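Local coordinates for HD domain-containing protein (Aquifex aeolicus, PDB 2HEK) that is of uncertain function but carries a zinc-binding HD domain, binds GDP away from its active site, and may act as a dGTPase, at residues 283-287 and 361-365; 290-295 and 350-354. All coordinates share one frame. Numbering follows the deposited sequence.

Interaction 1. Residues 283-287 and 361-365; sequences FKTLL and WEKAR
Residues 284-287 of the edge strand 284-289 of a three-stranded antiparallel sheet pack here against the C-terminal helix segment 361-365, with a classic beta bulge in the strand where Leu286 and Leu287 both face Ile354. The two axes run almost parallel (2° between their N-to-C directions) and approach to 9.7 Å; CA atoms are nearest at Lys284-Trp361 (7.0 Å) and Leu286-Arg365 (7.1 Å), so one helical turn spans two strand residues. Phe283, just ahead of the strand, turns its ring away from the helix and sets it edge-to-face with His232. Lys284 is extended in all four chi angles (t) and lies over one face of the Trp361 indole: Lys284 CE sits 3.6 Å from the centroid of the six-membered ring, a CH-pi contact, and Lys284 NZ is 4.1 Å from that centroid, 18° off the normal, a cation-pi interaction. This lysine side chain is also about 4 Å from a bound GDP. Thr285 points its CB away from the helix but offers its carbonyl to the indole. Leu286 departs from extended geometry (phi/psi -92/-44), as expected at the first position of the bulge; in its t,p rotamer its CD2 meets Ala364 CB at 4.2 Å and its CD1 meets Arg365 CA at 4.1 Å. Leu302 of helix 292-305 touches both Leu286 and Ala364, so the three residues share one apolar patch. Trp361, chi1 t, anchors the helix to the strand: its NE1 donates to Thr285 O at 3.2 Å, with an N-H...O angle of 149°.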
loop_
_atom_site.group_PDB
_atom_site.type_symbol
_atom_site.label_atom_id
_atom_site.label_comp_id
_atom_site.label_asym_id
_atom_site.label_seq_id
_atom_site.Cartn_x
_atom_site.Cartn_y
_atom_site.Cartn_z
ATOM N N PHE A 283 31.832 -15.360 12.644
ATOM C CA PHE A 283 32.014 -16.716 12.128
ATOM C C PHE A 283 31.137 -16.901 10.898
ATOM O O PHE A 283 30.006 -16.376 10.819
ATOM C CB PHE A 283 31.717 -17.773 13.189
ATOM C CG PHE A 283 32.797 -17.924 14.261
ATOM C CD1 PHE A 283 33.775 -16.958 14.452
ATOM C CD2 PHE A 283 32.797 -19.032 15.093
ATOM C CE1 PHE A 283 34.745 -17.108 15.454
ATOM C CE2 PHE A 283 33.763 -19.200 16.104
ATOM C CZ PHE A 283 34.742 -18.236 16.285
ATOM N N LYS A 284 31.672 -17.610 9.920
ATOM C CA LYS A 284 30.994 -17.791 8.648
ATOM C C LYS A 284 30.167 -19.094 8.661
ATOM O O LYS A 284 30.580 -20.086 9.247
ATOM C CB LYS A 284 32.041 -17.768 7.546
ATOM C CG LYS A 284 31.515 -17.938 6.147
ATOM C CD LYS A 284 32.550 -17.433 5.152
ATOM C CE LYS A 284 31.973 -17.323 3.752
ATOM N NZ LYS A 284 32.912 -16.580 2.858
ATOM N N THR A 285 28.992 -19.083 8.036
ATOM C CA THR A 285 28.123 -20.261 8.026
ATOM C C THR A 285 28.770 -21.378 7.190
ATOM O O THR A 285 29.021 -21.206 6.004
ATOM C CB THR A 285 26.704 -19.945 7.460
ATOM O OG1 THR A 285 26.152 -18.817 8.158
ATOM C CG2 THR A 285 25.787 -21.123 7.662
ATOM N N LEU A 286 29.038 -22.507 7.814
ATOM C CA LEU A 286 29.570 -23.658 7.064
ATOM C C LEU A 286 28.423 -24.553 6.581
ATOM O O LEU A 286 28.403 -24.994 5.440
ATOM C CB LEU A 286 30.545 -24.447 7.947
ATOM C CG LEU A 286 31.229 -25.709 7.381
ATOM C CD1 LEU A 286 32.066 -25.386 6.146
ATOM C CD2 LEU A 286 32.077 -26.313 8.476
ATOM N N LEU A 287 27.462 -24.801 7.465
ATOM C CA LEU A 287 26.333 -25.653 7.163
ATOM C C LEU A 287 25.052 -25.021 7.696
ATOM O O LEU A 287 24.997 -24.587 8.848
ATOM C CB LEU A 287 26.518 -27.023 7.832
ATOM C CG LEU A 287 25.397 -28.053 7.648
ATOM C CD1 LEU A 287 25.315 -28.470 6.197
ATOM C CD2 LEU A 287 25.563 -29.273 8.579
ATOM N N TRP A 361 37.671 -21.253 7.405
ATOM C CA TRP A 361 36.465 -21.648 6.696
ATOM C C TRP A 361 36.739 -22.473 5.439
ATOM O O TRP A 361 36.093 -23.489 5.219
ATOM C CB TRP A 361 35.604 -20.426 6.384
ATOM C CG TRP A 361 34.279 -20.744 5.770
ATOM C CD1 TRP A 361 33.157 -21.195 6.411
ATOM C CD2 TRP A 361 33.929 -20.619 4.393
ATOM N NE1 TRP A 361 32.131 -21.359 5.517
ATOM C CE2 TRP A 361 32.577 -21.013 4.269
ATOM C CE3 TRP A 361 34.628 -20.215 3.245
ATOM C CZ2 TRP A 361 31.906 -21.014 3.040
ATOM C CZ3 TRP A 361 33.963 -20.214 2.021
ATOM C CH2 TRP A 361 32.610 -20.610 1.931
ATOM N N GLU A 362 37.689 -22.035 4.617
ATOM C CA GLU A 362 38.053 -22.786 3.414
ATOM C C GLU A 362 38.741 -24.089 3.795
ATOM O O GLU A 362 38.555 -25.109 3.127
ATOM C CB GLU A 362 38.923 -21.953 2.460
ATOM C CG GLU A 362 38.142 -21.232 1.335
ATOM C CD GLU A 362 37.626 -22.174 0.229
ATOM O OE1 GLU A 362 38.226 -23.256 0.011
ATOM O OE2 GLU A 362 36.619 -21.828 -0.435
ATOM N N LYS A 363 39.510 -24.049 4.885
ATOM C CA LYS A 363 40.178 -25.234 5.420
ATOM C C LYS A 363 39.177 -26.279 5.904
ATOM O O LYS A 363 39.349 -27.468 5.654
ATOM C CB LYS A 363 41.129 -24.865 6.564
ATOM C CG LYS A 363 42.460 -24.254 6.129
ATOM C CD LYS A 363 43.405 -24.111 7.328
ATOM C CE LYS A 363 44.759 -23.542 6.923
ATOM N NZ LYS A 363 45.665 -23.403 8.100
ATOM N N ALA A 364 38.134 -25.829 6.597
ATOM C CA ALA A 364 37.094 -26.728 7.097
ATOM C C ALA A 364 36.199 -27.250 5.983
ATOM O O ALA A 364 35.700 -28.362 6.061
ATOM C CB ALA A 364 36.264 -26.041 8.172
ATOM N N ARG A 365 36.015 -26.446 4.942
ATOM C CA ARG A 365 35.111 -26.787 3.858
ATOM C C ARG A 365 35.608 -27.994 3.066
ATOM O O ARG A 365 34.925 -29.018 3.007
ATOM C CB ARG A 365 34.917 -25.590 2.926
ATOM C CG ARG A 365 33.808 -25.773 1.904
ATOM C CD ARG A 365 33.829 -24.666 0.864
ATOM N NE ARG A 365 32.768 -24.827 -0.127
ATOM C CZ ARG A 365 32.564 -23.997 -1.143
ATOM N NH1 ARG A 365 33.350 -22.942 -1.305
ATOM N NH2 ARG A 365 31.587 -24.234 -2.006
#

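Interaction 2. Residues 290-295 and 350-354; sequences ENYEKF and KLYRI
An aromatic cluster of Tyr292, Phe295 and Tyr352 joins the start of helix 292-305 to the middle strand, 349-356, of a three-stranded antiparallel sheet. Segment 350-354 is regular beta throughout, while 290-295 leaves the neighbouring strand through Glu290 (phi/psi -98/0) and enters the helix at Tyr292. CA atoms are nearest at Glu290-Leu351, 4.8 Å. Glu290 lies along the strand backbone, its CA 3.6 Å from Lys350 O in a CA-H...O contact and its CG 3.3 Å from the same Lys350 O. Asn291 is the N-cap: its OD1, with chi1 t, accepts from Lys294 N at 2.8 Å, and Phe295 N bonds to Asn291 O at 3.1 Å as the first turn closes. From this turn the CB of Phe295 points toward the strand and that of Tyr292 sideways; both residues, chi1 t, meet Tyr352, whose chi1 is m. Tyr292 presents its edge to the face of the Tyr352 ring in a T-shaped pair, centroids 5.4 Å apart and planes at 79°, with Tyr292 CD1 3.6 Å from Tyr352 CE2. Phe295 instead receives Tyr352 CB over its face, 3.8 Å from the ring centroid; these two rings are slid apart and barely overlap. Deeper along the strand, Phe295 CE1 reaches Ile354 CG1 at 3.7 Å. The Tyr352 hydroxyl bonds to Glu317 on strand 311-318, while Arg353 points its CB away from the helix and bonds through NH1 to Phe222 O. No hydrogen bond links the two segments: aromatic and aliphatic packing joins them, an N-capped helix start laid against a face of an antiparallel sheet.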
loop_
_atom_site.group_PDB
_atom_site.type_symbol
_atom_site.label_atom_id
_atom_site.label_comp_id
_atom_site.label_asym_id
_atom_site.label_seq_id
_atom_site.Cartn_x
_atom_site.Cartn_y
_atom_site.Cartn_z
ATOM N N GLU A 290 18.164 -28.586 7.388
ATOM C CA GLU A 290 16.953 -28.982 8.081
ATOM C C GLU A 290 17.072 -30.421 8.588
ATOM O O GLU A 290 16.136 -30.946 9.180
ATOM C CB GLU A 290 15.743 -28.879 7.151
ATOM C CG GLU A 290 15.371 -27.436 6.945
ATOM C CD GLU A 290 14.406 -27.251 5.802
ATOM O OE1 GLU A 290 13.275 -27.771 5.859
ATOM O OE2 GLU A 290 14.786 -26.560 4.832
ATOM N N ASN A 291 18.223 -31.067 8.334
ATOM C CA ASN A 291 18.401 -32.496 8.571
ATOM C C ASN A 291 19.276 -32.678 9.776
ATOM O O ASN A 291 20.472 -32.400 9.699
ATOM C CB ASN A 291 19.036 -33.090 7.307
ATOM C CG ASN A 291 19.451 -34.554 7.456
ATOM O OD1 ASN A 291 19.748 -35.049 8.540
ATOM N ND2 ASN A 291 19.480 -35.243 6.337
ATOM N N TYR A 292 18.695 -33.135 10.883
ATOM C CA TYR A 292 19.430 -33.262 12.133
ATOM C C TYR A 292 20.598 -34.235 12.015
ATOM O O TYR A 292 21.647 -34.018 12.634
ATOM C CB TYR A 292 18.528 -33.682 13.277
ATOM C CG TYR A 292 19.217 -33.664 14.636
ATOM C CD1 TYR A 292 19.341 -32.475 15.361
ATOM C CD2 TYR A 292 19.741 -34.841 15.206
ATOM C CE1 TYR A 292 19.965 -32.443 16.625
ATOM C CE2 TYR A 292 20.362 -34.821 16.482
ATOM C CZ TYR A 292 20.464 -33.619 17.175
ATOM O OH TYR A 292 21.068 -33.576 18.419
ATOM N N GLU A 293 20.428 -35.281 11.202
ATOM C CA GLU A 293 21.492 -36.260 11.027
ATOM C C GLU A 293 22.703 -35.674 10.310
ATOM O O GLU A 293 23.820 -35.878 10.764
ATOM C CB GLU A 293 21.002 -37.528 10.321
ATOM C CG GLU A 293 21.970 -38.694 10.534
ATOM C CD GLU A 293 21.539 -40.007 9.867
ATOM O OE1 GLU A 293 20.368 -40.142 9.427
ATOM O OE2 GLU A 293 22.409 -40.904 9.798
ATOM N N LYS A 294 22.491 -34.949 9.207
ATOM C CA LYS A 294 23.588 -34.250 8.526
ATOM C C LYS A 294 24.323 -33.279 9.478
ATOM O O LYS A 294 25.572 -33.254 9.544
ATOM C CB LYS A 294 23.060 -33.530 7.289
ATOM C CG LYS A 294 24.111 -33.048 6.291
ATOM C CD LYS A 294 23.434 -32.210 5.199
ATOM C CE LYS A 294 24.195 -32.244 3.872
ATOM N NZ LYS A 294 25.248 -31.178 3.747
ATOM N N PHE A 295 23.548 -32.502 10.229
ATOM C CA PHE A 295 24.096 -31.642 11.291
ATOM C C PHE A 295 24.970 -32.429 12.286
ATOM O O PHE A 295 26.130 -32.075 12.485
ATOM C CB PHE A 295 22.958 -30.907 12.024
ATOM C CG PHE A 295 23.392 -30.161 13.252
ATOM C CD1 PHE A 295 24.165 -28.996 13.153
ATOM C CD2 PHE A 295 23.015 -30.604 14.510
ATOM C CE1 PHE A 295 24.565 -28.303 14.291
ATOM C CE2 PHE A 295 23.418 -29.931 15.657
ATOM C CZ PHE A 295 24.189 -28.760 15.545
ATOM N N LYS A 350 12.622 -26.128 11.559
ATOM C CA LYS A 350 13.778 -26.825 12.173
ATOM C C LYS A 350 15.006 -26.471 11.387
ATOM O O LYS A 350 15.100 -26.825 10.219
ATOM C CB LYS A 350 13.575 -28.346 12.112
ATOM C CG LYS A 350 12.551 -28.889 13.104
ATOM C CD LYS A 350 12.111 -30.318 12.733
ATOM C CE LYS A 350 13.088 -31.381 13.222
ATOM N NZ LYS A 350 12.981 -31.571 14.712
ATOM N N LEU A 351 15.960 -25.772 12.003
ATOM C CA LEU A 351 17.156 -25.376 11.287
ATOM C C LEU A 351 18.359 -25.632 12.156
ATOM O O LEU A 351 18.341 -25.319 13.362
ATOM C CB LEU A 351 17.102 -23.876 10.897
ATOM C CG LEU A 351 16.093 -23.424 9.819
ATOM C CD1 LEU A 351 15.773 -21.925 9.987
ATOM C CD2 LEU A 351 16.616 -23.683 8.415
ATOM N N TYR A 352 19.415 -26.168 11.551
ATOM C CA TYR A 352 20.643 -26.453 12.306
ATOM C C TYR A 352 21.764 -25.785 11.582
ATOM O O TYR A 352 21.904 -25.935 10.387
ATOM C CB TYR A 352 20.883 -27.983 12.417
ATOM C CG TYR A 352 19.621 -28.672 12.834
ATOM C CD1 TYR A 352 18.785 -29.243 11.884
ATOM C CD2 TYR A 352 19.223 -28.663 14.163
ATOM C CE1 TYR A 352 17.595 -29.842 12.265
ATOM C CE2 TYR A 352 18.030 -29.216 14.541
ATOM C CZ TYR A 352 17.240 -29.826 13.581
ATOM O OH TYR A 352 16.053 -30.381 13.957
ATOM N N ARG A 353 22.546 -24.998 12.300
ATOM C CA ARG A 353 23.602 -24.250 11.650
ATOM C C ARG A 353 24.943 -24.568 12.273
ATOM O O ARG A 353 25.036 -24.738 13.482
ATOM C CB ARG A 353 23.347 -22.722 11.724
ATOM C CG ARG A 353 22.525 -22.202 10.534
ATOM C CD ARG A 353 21.061 -22.525 10.672
ATOM N NE ARG A 353 20.293 -21.805 9.636
ATOM C CZ ARG A 353 19.616 -20.670 9.844
ATOM N NH1 ARG A 353 19.565 -20.117 11.067
ATOM N NH2 ARG A 353 18.958 -20.105 8.820
ATOM N N ILE A 354 25.972 -24.605 11.446
ATOM C CA ILE A 354 27.356 -24.673 11.971
ATOM C C ILE A 354 28.119 -23.487 11.412
ATOM O O ILE A 354 28.091 -23.220 10.210
ATOM C CB ILE A 354 28.098 -26.002 11.600
ATOM C CG1 ILE A 354 27.333 -27.214 12.135
ATOM C CG2 ILE A 354 29.529 -26.018 12.181
ATOM C CD1 ILE A 354 27.888 -28.579 11.642
#

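Strands 284-289 and 349-356 are sheet neighbours, so interactions 1 and 2 touch directly although their centres are 15 Å apart: Leu286 N lies 2.7 Å from Ile354 O and Leu287 O 2.8 Å from Ile354 N, both probable hydrogen bonds, and the two that define the bulge. Each strand leads on to the helix of the other interaction: 284-289 to 292-305, and 349-356 to 361-366. Along the chain, both segments of interaction 2 lie inside the loop closed by interaction 1. Relative to the bound GDP, Lys284 of interaction 1 comes within about 4 Å by its side chain, whereas the Arg353 side chain of interaction 2 stays about 10 Å away.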